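Local coordinates for acetyl-CoA hydrolase/transferase family protein (Porphyromonas gingivalis, PDB 2NVV) that probably hydrolyses acetyl-CoA or transfers its CoA group to or from acetate, and binds zinc, at residues A[111-116]-A[173-178]; A[18-23]-A[119-124]. All coordinates share one frame; numbering follows the deposited sequence.

Contact 1: A[111-116]-A[173-178]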
ATOM      1  N   ASP A 111      -6.293 -12.016  -8.636  1.00  6.39           N
ATOM      2  CA  ASP A 111      -7.236 -12.453  -7.614  1.00  6.52           C
ATOM      3  C   ASP A 111      -8.386 -13.226  -8.225  1.00  6.39           C
ATOM      4  O   ASP A 111      -9.048 -14.013  -7.549  1.00  6.50           O
ATOM      5  CB  ASP A 111      -7.751 -11.250  -6.824  1.00  7.65           C
ATOM      6  CG  ASP A 111      -6.734 -10.739  -5.823  1.00  7.46           C
ATOM      7  OD1 ASP A 111      -5.559 -11.150  -5.907  1.00  6.39           O
ATOM      8  OD2 ASP A 111      -7.101  -9.922  -4.951  1.00  9.68           O
ATOM      9  N   LEU A 112      -8.627 -12.982  -9.507  1.00  6.39           N
ATOM     10  CA  LEU A 112      -9.675 -13.681 -10.231  1.00  7.17           C
ATOM     11  C   LEU A 112      -9.142 -15.082 -10.470  1.00  6.39           C
ATOM     12  O   LEU A 112      -9.849 -16.064 -10.290  1.00  6.39           O
ATOM     13  CB  LEU A 112      -9.954 -12.983 -11.563  1.00  6.39           C
ATOM     14  CG  LEU A 112     -11.079 -11.943 -11.533  1.00  6.96           C
ATOM     15  CD1 LEU A 112     -11.064 -11.103 -12.810  1.00  6.39           C
ATOM     16  CD2 LEU A 112     -12.414 -12.667 -11.362  1.00  6.39           C
ATOM     17  N   ARG A 113      -7.877 -15.163 -10.872  1.00  6.74           N
ATOM     18  CA  ARG A 113      -7.231 -16.435 -11.131  1.00  6.39           C
ATOM     19  C   ARG A 113      -7.109 -17.241  -9.843  1.00  6.39           C
ATOM     20  O   ARG A 113      -7.229 -18.461  -9.864  1.00  7.15           O
ATOM     21  CB  ARG A 113      -5.852 -16.208 -11.758  1.00  6.90           C
ATOM     22  CG  ARG A 113      -5.895 -15.479 -13.096  1.00  7.05           C
ATOM     23  CD  ARG A 113      -4.618 -15.703 -13.886  1.00  6.39           C
ATOM     24  NE  ARG A 113      -3.445 -15.158 -13.207  1.00  6.39           N
ATOM     25  CZ  ARG A 113      -2.994 -13.918 -13.345  1.00  6.55           C
ATOM     26  NH1 ARG A 113      -1.919 -13.536 -12.669  1.00  6.39           N
ATOM     27  NH2 ARG A 113      -3.607 -13.067 -14.163  1.00  6.52           N
ATOM     28  N   TYR A 114      -6.875 -16.557  -8.727  1.00  6.39           N
ATOM     29  CA  TYR A 114      -6.754 -17.206  -7.420  1.00  6.39           C
ATOM     30  C   TYR A 114      -8.099 -17.784  -6.971  1.00  6.39           C
ATOM     31  O   TYR A 114      -8.159 -18.598  -6.054  1.00  7.37           O
ATOM     32  CB  TYR A 114      -6.261 -16.205  -6.358  1.00  6.39           C
ATOM     33  CG  TYR A 114      -4.872 -15.664  -6.608  1.00  6.39           C
ATOM     34  CD1 TYR A 114      -4.043 -16.237  -7.573  1.00  6.39           C
ATOM     35  CD2 TYR A 114      -4.372 -14.591  -5.863  1.00  6.39           C
ATOM     36  CE1 TYR A 114      -2.746 -15.752  -7.795  1.00  6.39           C
ATOM     37  CE2 TYR A 114      -3.079 -14.104  -6.077  1.00  6.39           C
ATOM     38  CZ  TYR A 114      -2.275 -14.692  -7.044  1.00  6.39           C
ATOM     39  OH  TYR A 114      -1.005 -14.225  -7.270  1.00  6.39           O
ATOM     40  N   GLY A 115      -9.173 -17.340  -7.618  1.00  6.39           N
ATOM     41  CA  GLY A 115     -10.502 -17.815  -7.296  1.00  6.39           C
ATOM     42  C   GLY A 115     -11.185 -17.005  -6.212  1.00  6.69           C
ATOM     43  O   GLY A 115     -12.233 -17.422  -5.697  1.00  6.39           O
ATOM     44  N   PHE A 116     -10.609 -15.851  -5.866  1.00  6.39           N
ATOM     45  CA  PHE A 116     -11.172 -15.008  -4.813  1.00  6.61           C
ATOM     46  C   PHE A 116     -12.597 -14.530  -5.085  1.00  6.39           C
ATOM     47  O   PHE A 116     -13.394 -14.373  -4.163  1.00  6.92           O
ATOM     48  CB  PHE A 116     -10.258 -13.816  -4.555  1.00  6.39           C
ATOM     49  CG  PHE A 116      -8.942 -14.187  -3.933  1.00  7.06           C
ATOM     50  CD1 PHE A 116      -8.683 -15.500  -3.546  1.00  6.81           C
ATOM     51  CD2 PHE A 116      -7.951 -13.226  -3.736  1.00  6.96           C
ATOM     52  CE1 PHE A 116      -7.454 -15.850  -2.972  1.00  6.39           C
ATOM     53  CE2 PHE A 116      -6.715 -13.570  -3.159  1.00  7.38           C
ATOM     54  CZ  PHE A 116      -6.472 -14.887  -2.779  1.00  6.39           C
ATOM     55  N   LEU A 173       0.100  -7.979 -24.474  1.00  6.58           N
ATOM     56  CA  LEU A 173      -0.794  -8.813 -23.675  1.00  7.32           C
ATOM     57  C   LEU A 173      -0.187 -10.083 -23.118  1.00  7.59           C
ATOM     58  O   LEU A 173       0.539 -10.789 -23.809  1.00  8.32           O
ATOM     59  CB  LEU A 173      -2.038  -9.199 -24.491  1.00  6.91           C
ATOM     60  CG  LEU A 173      -3.000  -8.144 -25.062  1.00  6.39           C
ATOM     61  CD1 LEU A 173      -3.200  -7.003 -24.083  1.00  6.82           C
ATOM     62  CD2 LEU A 173      -2.452  -7.615 -26.350  1.00  6.39           C
ATOM     63  N   CYS A 174      -0.500 -10.366 -21.857  1.00  7.86           N
ATOM     64  CA  CYS A 174      -0.032 -11.571 -21.198  1.00  7.98           C
ATOM     65  C   CYS A 174      -0.443 -11.612 -19.739  1.00  8.27           C
ATOM     66  O   CYS A 174      -1.044 -10.675 -19.212  1.00  6.39           O
ATOM     67  CB  CYS A 174       1.502 -11.727 -21.319  1.00  8.82           C
ATOM     68  SG  CYS A 174       2.530 -10.371 -20.671  1.00 14.75           S
ATOM     69  N   GLU A 175      -0.122 -12.735 -19.107  1.00  7.61           N
ATOM     70  CA  GLU A 175      -0.394 -12.970 -17.702  1.00  7.30           C
ATOM     71  C   GLU A 175       0.795 -13.744 -17.192  1.00  7.06           C
ATOM     72  O   GLU A 175       1.407 -14.501 -17.935  1.00  6.39           O
ATOM     73  CB  GLU A 175      -1.636 -13.831 -17.519  1.00  8.40           C
ATOM     74  CG  GLU A 175      -2.919 -13.187 -17.971  1.00 10.19           C
ATOM     75  CD  GLU A 175      -4.107 -14.084 -17.739  1.00 11.23           C
ATOM     76  OE1 GLU A 175      -4.159 -15.163 -18.377  1.00 10.04           O
ATOM     77  OE2 GLU A 175      -4.977 -13.705 -16.916  1.00 12.72           O
ATOM     78  N   PRO A 176       1.141 -13.566 -15.913  1.00  6.39           N
ATOM     79  CA  PRO A 176       2.284 -14.295 -15.357  1.00  6.39           C
ATOM     80  C   PRO A 176       1.815 -15.598 -14.720  1.00  6.47           C
ATOM     81  O   PRO A 176       0.624 -15.795 -14.499  1.00  6.39           O
ATOM     82  CB  PRO A 176       2.822 -13.326 -14.317  1.00  6.39           C
ATOM     83  CG  PRO A 176       1.557 -12.760 -13.757  1.00  8.18           C
ATOM     84  CD  PRO A 176       0.697 -12.505 -14.989  1.00  6.39           C
ATOM     85  N   LEU A 177       2.752 -16.494 -14.437  1.00  6.53           N
ATOM     86  CA  LEU A 177       2.399 -17.734 -13.770  1.00  6.41           C
ATOM     87  C   LEU A 177       1.974 -17.274 -12.376  1.00  6.67           C
ATOM     88  O   LEU A 177       2.269 -16.151 -11.972  1.00  6.39           O
ATOM     89  CB  LEU A 177       3.619 -18.658 -13.688  1.00  6.39           C
ATOM     90  CG  LEU A 177       3.852 -19.713 -14.778  1.00  6.39           C
ATOM     91  CD1 LEU A 177       3.091 -19.374 -16.038  1.00  6.39           C
ATOM     92  CD2 LEU A 177       5.359 -19.820 -15.058  1.00  6.39           C
ATOM     93  N   ASP A 178       1.272 -18.121 -11.641  1.00  7.39           N
ATOM     94  CA  ASP A 178       0.836 -17.747 -10.310  1.00  7.16           C
ATOM     95  C   ASP A 178       1.643 -18.497  -9.258  1.00  6.52           C
ATOM     96  O   ASP A 178       2.219 -19.552  -9.526  1.00  6.39           O
ATOM     97  CB  ASP A 178      -0.658 -18.028 -10.161  1.00  6.73           C
ATOM     98  CG  ASP A 178      -1.510 -17.110 -11.025  1.00  6.39           C
ATOM     99  OD1 ASP A 178      -2.553 -17.561 -11.548  1.00  7.64           O
ATOM    100  OD2 ASP A 178      -1.134 -15.927 -11.176  1.00  7.83           O
TER
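A salt-bridge network centred on Arg113 joins the C-terminal end of helix 108-113 to the irregular segment 173-178, in the N-terminal part of this acetyl-CoA hydrolase/transferase. Arg113 leaves the last helical turn with CG anti to its carbonyl carbon and bends at chi3 (-63°), which sets NE and NH1 to face Asp178 and NH2 to face Glu175. Toward Asp178 the match is flat: guanidinium and carboxylate lie 5° from coplanar, and the arginine grips side-on. NE reaches Asp178 OD1 at 3.1 Å and NH1 reaches Asp178 OD2 at 2.9 Å, both on syn lone pairs, while NE also leans on OD2, so that this oxygen accepts twice. Glu175 is met quite differently. Its extended chain slides past the arginine in the opposite direction, its carboxylate stands 83° from the guanidinium plane, and Arg113 NH2 comes to OE2 (3.1 Å) from above the carboxylate, with a more bent N-H approach. The CB of Glu175 lies over one face of the guanidinium. Pro176 crosses the arginine at about a right angle, its ring CD 3.6 Å from Arg113 NH1.

Partners outside the two segments complete the network: Arg182 pairs with Asp178 OD2, Arg150 with Glu175 OE1, Glu334 with Arg113 NH2, and Thr147 hydrogen-bonds Glu175 OE2. Arg113 and Arg182 bring like charges close, and Asp178, paired with both, probably offsets the repulsion and stays ionised. Just beyond the helix, Gly115 has positive phi and closes a Schellman motif, with Phe116 N bonded to Asp111 O at 2.9 Å. The Tyr114 ring stacks on Tyr387 of the second subunit, placing the network beside the dimer interface. At the edge of that ring, CE1 lies 3.7 Å from Asp178 CG.

Contact 2: A[18-23]-A[119-124]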
ATOM      1  N   ASN A  18     -27.906 -13.921 -12.879  1.00  7.67           N
ATOM      2  CA  ASN A  18     -26.913 -14.457 -11.955  1.00  7.62           C
ATOM      3  C   ASN A  18     -25.587 -14.845 -12.606  1.00  6.39           C
ATOM      4  O   ASN A  18     -24.703 -15.388 -11.946  1.00  6.39           O
ATOM      5  CB  ASN A  18     -27.482 -15.657 -11.209  1.00  8.63           C
ATOM      6  CG  ASN A  18     -26.988 -15.736  -9.782  1.00  9.44           C
ATOM      7  OD1 ASN A  18     -27.255 -14.842  -8.972  1.00 10.06           O
ATOM      8  ND2 ASN A  18     -26.258 -16.812  -9.461  1.00  9.93           N
ATOM      9  N   ASP A  19     -25.450 -14.581 -13.898  1.00  6.86           N
ATOM     10  CA  ASP A  19     -24.200 -14.869 -14.583  1.00  6.39           C
ATOM     11  C   ASP A  19     -23.227 -13.771 -14.192  1.00  6.39           C
ATOM     12  O   ASP A  19     -23.633 -12.646 -13.914  1.00  6.39           O
ATOM     13  CB  ASP A  19     -24.367 -14.828 -16.107  1.00  7.17           C
ATOM     14  CG  ASP A  19     -24.788 -16.158 -16.704  1.00  7.72           C
ATOM     15  OD1 ASP A  19     -24.656 -17.209 -16.032  1.00  9.91           O
ATOM     16  OD2 ASP A  19     -25.241 -16.152 -17.872  1.00  8.47           O
ATOM     17  N   ASN A  20     -21.945 -14.096 -14.158  1.00  6.39           N
ATOM     18  CA  ASN A  20     -20.927 -13.096 -13.857  1.00  6.39           C
ATOM     19  C   ASN A  20     -20.312 -12.736 -15.196  1.00  6.39           C
ATOM     20  O   ASN A  20     -19.828 -13.602 -15.919  1.00  6.39           O
ATOM     21  CB  ASN A  20     -19.850 -13.645 -12.916  1.00  6.39           C
ATOM     22  CG  ASN A  20     -20.316 -13.719 -11.487  1.00  6.39           C
ATOM     23  OD1 ASN A  20     -21.276 -13.052 -11.104  1.00  6.39           O
ATOM     24  ND2 ASN A  20     -19.630 -14.516 -10.682  1.00  6.50           N
ATOM     25  N   VAL A  21     -20.334 -11.457 -15.535  1.00  7.78           N
ATOM     26  CA  VAL A  21     -19.791 -11.032 -16.813  1.00  6.39           C
ATOM     27  C   VAL A  21     -18.587 -10.114 -16.673  1.00  6.39           C
ATOM     28  O   VAL A  21     -18.577  -9.186 -15.859  1.00  6.39           O
ATOM     29  CB  VAL A  21     -20.873 -10.313 -17.663  1.00  6.39           C
ATOM     30  CG1 VAL A  21     -20.367 -10.108 -19.070  1.00  6.39           C
ATOM     31  CG2 VAL A  21     -22.160 -11.130 -17.673  1.00  6.39           C
ATOM     32  N   GLY A  22     -17.565 -10.396 -17.474  1.00  6.39           N
ATOM     33  CA  GLY A  22     -16.367  -9.578 -17.470  1.00  6.39           C
ATOM     34  C   GLY A  22     -16.358  -8.822 -18.779  1.00  6.39           C
ATOM     35  O   GLY A  22     -16.648  -9.397 -19.826  1.00  6.39           O
ATOM     36  N   PHE A  23     -16.044  -7.533 -18.727  1.00  6.82           N
ATOM     37  CA  PHE A  23     -16.007  -6.712 -19.929  1.00  6.39           C
ATOM     38  C   PHE A  23     -14.589  -6.241 -20.240  1.00  6.39           C
ATOM     39  O   PHE A  23     -13.790  -6.007 -19.345  1.00  7.16           O
ATOM     40  CB  PHE A  23     -16.935  -5.509 -19.758  1.00  6.39           C
ATOM     41  CG  PHE A  23     -18.307  -5.867 -19.246  1.00  6.57           C
ATOM     42  CD1 PHE A  23     -18.527  -6.066 -17.885  1.00  6.39           C
ATOM     43  CD2 PHE A  23     -19.385  -5.986 -20.115  1.00  7.00           C
ATOM     44  CE1 PHE A  23     -19.800  -6.376 -17.397  1.00  6.39           C
ATOM     45  CE2 PHE A  23     -20.654  -6.294 -19.635  1.00  6.39           C
ATOM     46  CZ  PHE A  23     -20.858  -6.488 -18.273  1.00  6.39           C
ATOM     47  N   LYS A 119     -16.888 -17.308 -10.412  1.00 13.62           N
ATOM     48  CA  LYS A 119     -16.649 -17.694 -11.791  1.00 14.09           C
ATOM     49  C   LYS A 119     -16.974 -16.555 -12.766  1.00 13.12           C
ATOM     50  O   LYS A 119     -17.745 -15.656 -12.452  1.00 13.42           O
ATOM     51  CB  LYS A 119     -17.525 -18.903 -12.137  1.00 14.96           C
ATOM     52  CG  LYS A 119     -17.396 -19.357 -13.585  1.00 17.97           C
ATOM     53  CD  LYS A 119     -18.726 -19.835 -14.177  1.00 19.25           C
ATOM     54  CE  LYS A 119     -19.240 -21.104 -13.509  1.00 20.46           C
ATOM     55  NZ  LYS A 119     -20.463 -21.636 -14.183  1.00 19.13           N
ATOM     56  N   VAL A 120     -16.360 -16.602 -13.943  1.00 10.87           N
ATOM     57  CA  VAL A 120     -16.621 -15.633 -15.000  1.00 10.05           C
ATOM     58  C   VAL A 120     -17.387 -16.472 -16.026  1.00 10.42           C
ATOM     59  O   VAL A 120     -16.818 -17.369 -16.657  1.00 11.45           O
ATOM     60  CB  VAL A 120     -15.328 -15.116 -15.676  1.00  8.51           C
ATOM     61  CG1 VAL A 120     -15.686 -14.050 -16.685  1.00  7.92           C
ATOM     62  CG2 VAL A 120     -14.364 -14.561 -14.652  1.00  7.16           C
ATOM     63  N   ASP A 121     -18.677 -16.203 -16.177  1.00  9.18           N
ATOM     64  CA  ASP A 121     -19.493 -16.964 -17.110  1.00  8.39           C
ATOM     65  C   ASP A 121     -19.277 -16.569 -18.565  1.00  7.94           C
ATOM     66  O   ASP A 121     -19.079 -17.414 -19.436  1.00  6.39           O
ATOM     67  CB  ASP A 121     -20.960 -16.809 -16.734  1.00 10.87           C
ATOM     68  CG  ASP A 121     -21.282 -17.478 -15.428  1.00 12.12           C
ATOM     69  OD1 ASP A 121     -21.293 -18.724 -15.388  1.00 12.87           O
ATOM     70  OD2 ASP A 121     -21.509 -16.759 -14.440  1.00 12.14           O
ATOM     71  N   VAL A 122     -19.322 -15.275 -18.829  1.00  6.85           N
ATOM     72  CA  VAL A 122     -19.112 -14.792 -20.177  1.00  7.09           C
ATOM     73  C   VAL A 122     -18.263 -13.523 -20.165  1.00  6.44           C
ATOM     74  O   VAL A 122     -18.200 -12.795 -19.161  1.00  6.39           O
ATOM     75  CB  VAL A 122     -20.484 -14.564 -20.909  1.00  6.67           C
ATOM     76  CG1 VAL A 122     -21.604 -14.420 -19.888  1.00  7.71           C
ATOM     77  CG2 VAL A 122     -20.433 -13.346 -21.793  1.00  6.39           C
ATOM     78  N   ALA A 123     -17.572 -13.299 -21.282  1.00  7.55           N
ATOM     79  CA  ALA A 123     -16.732 -12.132 -21.460  1.00  6.42           C
ATOM     80  C   ALA A 123     -17.222 -11.408 -22.705  1.00  7.10           C
ATOM     81  O   ALA A 123     -17.327 -12.015 -23.777  1.00  7.54           O
ATOM     82  CB  ALA A 123     -15.283 -12.557 -21.639  1.00  6.39           C
ATOM     83  N   ILE A 124     -17.563 -10.128 -22.560  1.00  6.39           N
ATOM     84  CA  ILE A 124     -17.994  -9.331 -23.705  1.00  6.39           C
ATOM     85  C   ILE A 124     -16.785  -8.456 -24.022  1.00  6.39           C
ATOM     86  O   ILE A 124     -16.314  -7.729 -23.153  1.00  6.39           O
ATOM     87  CB  ILE A 124     -19.174  -8.397 -23.379  1.00  6.49           C
ATOM     88  CG1 ILE A 124     -20.199  -9.092 -22.476  1.00  6.39           C
ATOM     89  CG2 ILE A 124     -19.822  -7.938 -24.674  1.00  6.39           C
ATOM     90  CD1 ILE A 124     -20.958 -10.203 -23.108  1.00  6.39           C
TER
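With CG anti to the carbonyl carbon and beside the backbone N in both Asn20 (chi1 -77°) and Asp121 (chi1 -68°), each of two polar side chains reaches the backbone of the other segment, 18-23 and 119-124 contributing neighbouring parallel strands of a seven-stranded sheet. Asp121 sends OD2 across to Asn20 N, a nearly straight bond of 2.7 Å on the anti lone pair. Asn20 returns the grip through its amide: ND2 meets Lys119 O at 2.8 Å, with the acceptor in the amide plane. The Asn20 carbonyl O accepts from Asp121 N and, weakly, from Val122 N.

Asp19 OD1 lies 3.6 Å from Asp121 OD2, a crowding of like charges that may be eased by Lys119, weakly paired with Asp121 OD1, and by Arg154, which bridges to Asp19 OD2; His16 N bonds that same oxygen.

Farther along, regular parallel pairing takes over. Gly22 turns both its N and its O to strand 122-127, N giving to Val122 O and O receiving Ile124 N, each at 3.0 Å. Val21, Phe23, Val122 and Ile124 share one face of the sheet. Val21 and Val122 lie side by side, pointing the same way, as do Phe23 and Ile124. The Ile124 branch that does the touching is CG1, which Val21 reaches obliquely: Val21 CG1 packs against Ile124 CG1 at 3.6 Å.

In the fold
Contacts 1 and 2 both lie in the N-terminal part of the chain, their centres about 16 Å apart and on the same side of the chain's centre. Along the sequence their segments alternate: 18-23 comes first, then 111-116, 119-124 and 173-178. Helix 108-113 of contact 1 is the next element before strand 122-127 of contact 2, and the two contacts meet where Leu112 CD2 packs 4.3 Å from Val120 CG2. Contact 2 sits in the interior of the parallel sheet, joining strands 20-23 and 122-127, whereas contact 1 ties the preceding helix to a surface loop that follows strand 154-160. Both lie away from the zinc and predicted CoA sites, so both are structural packing.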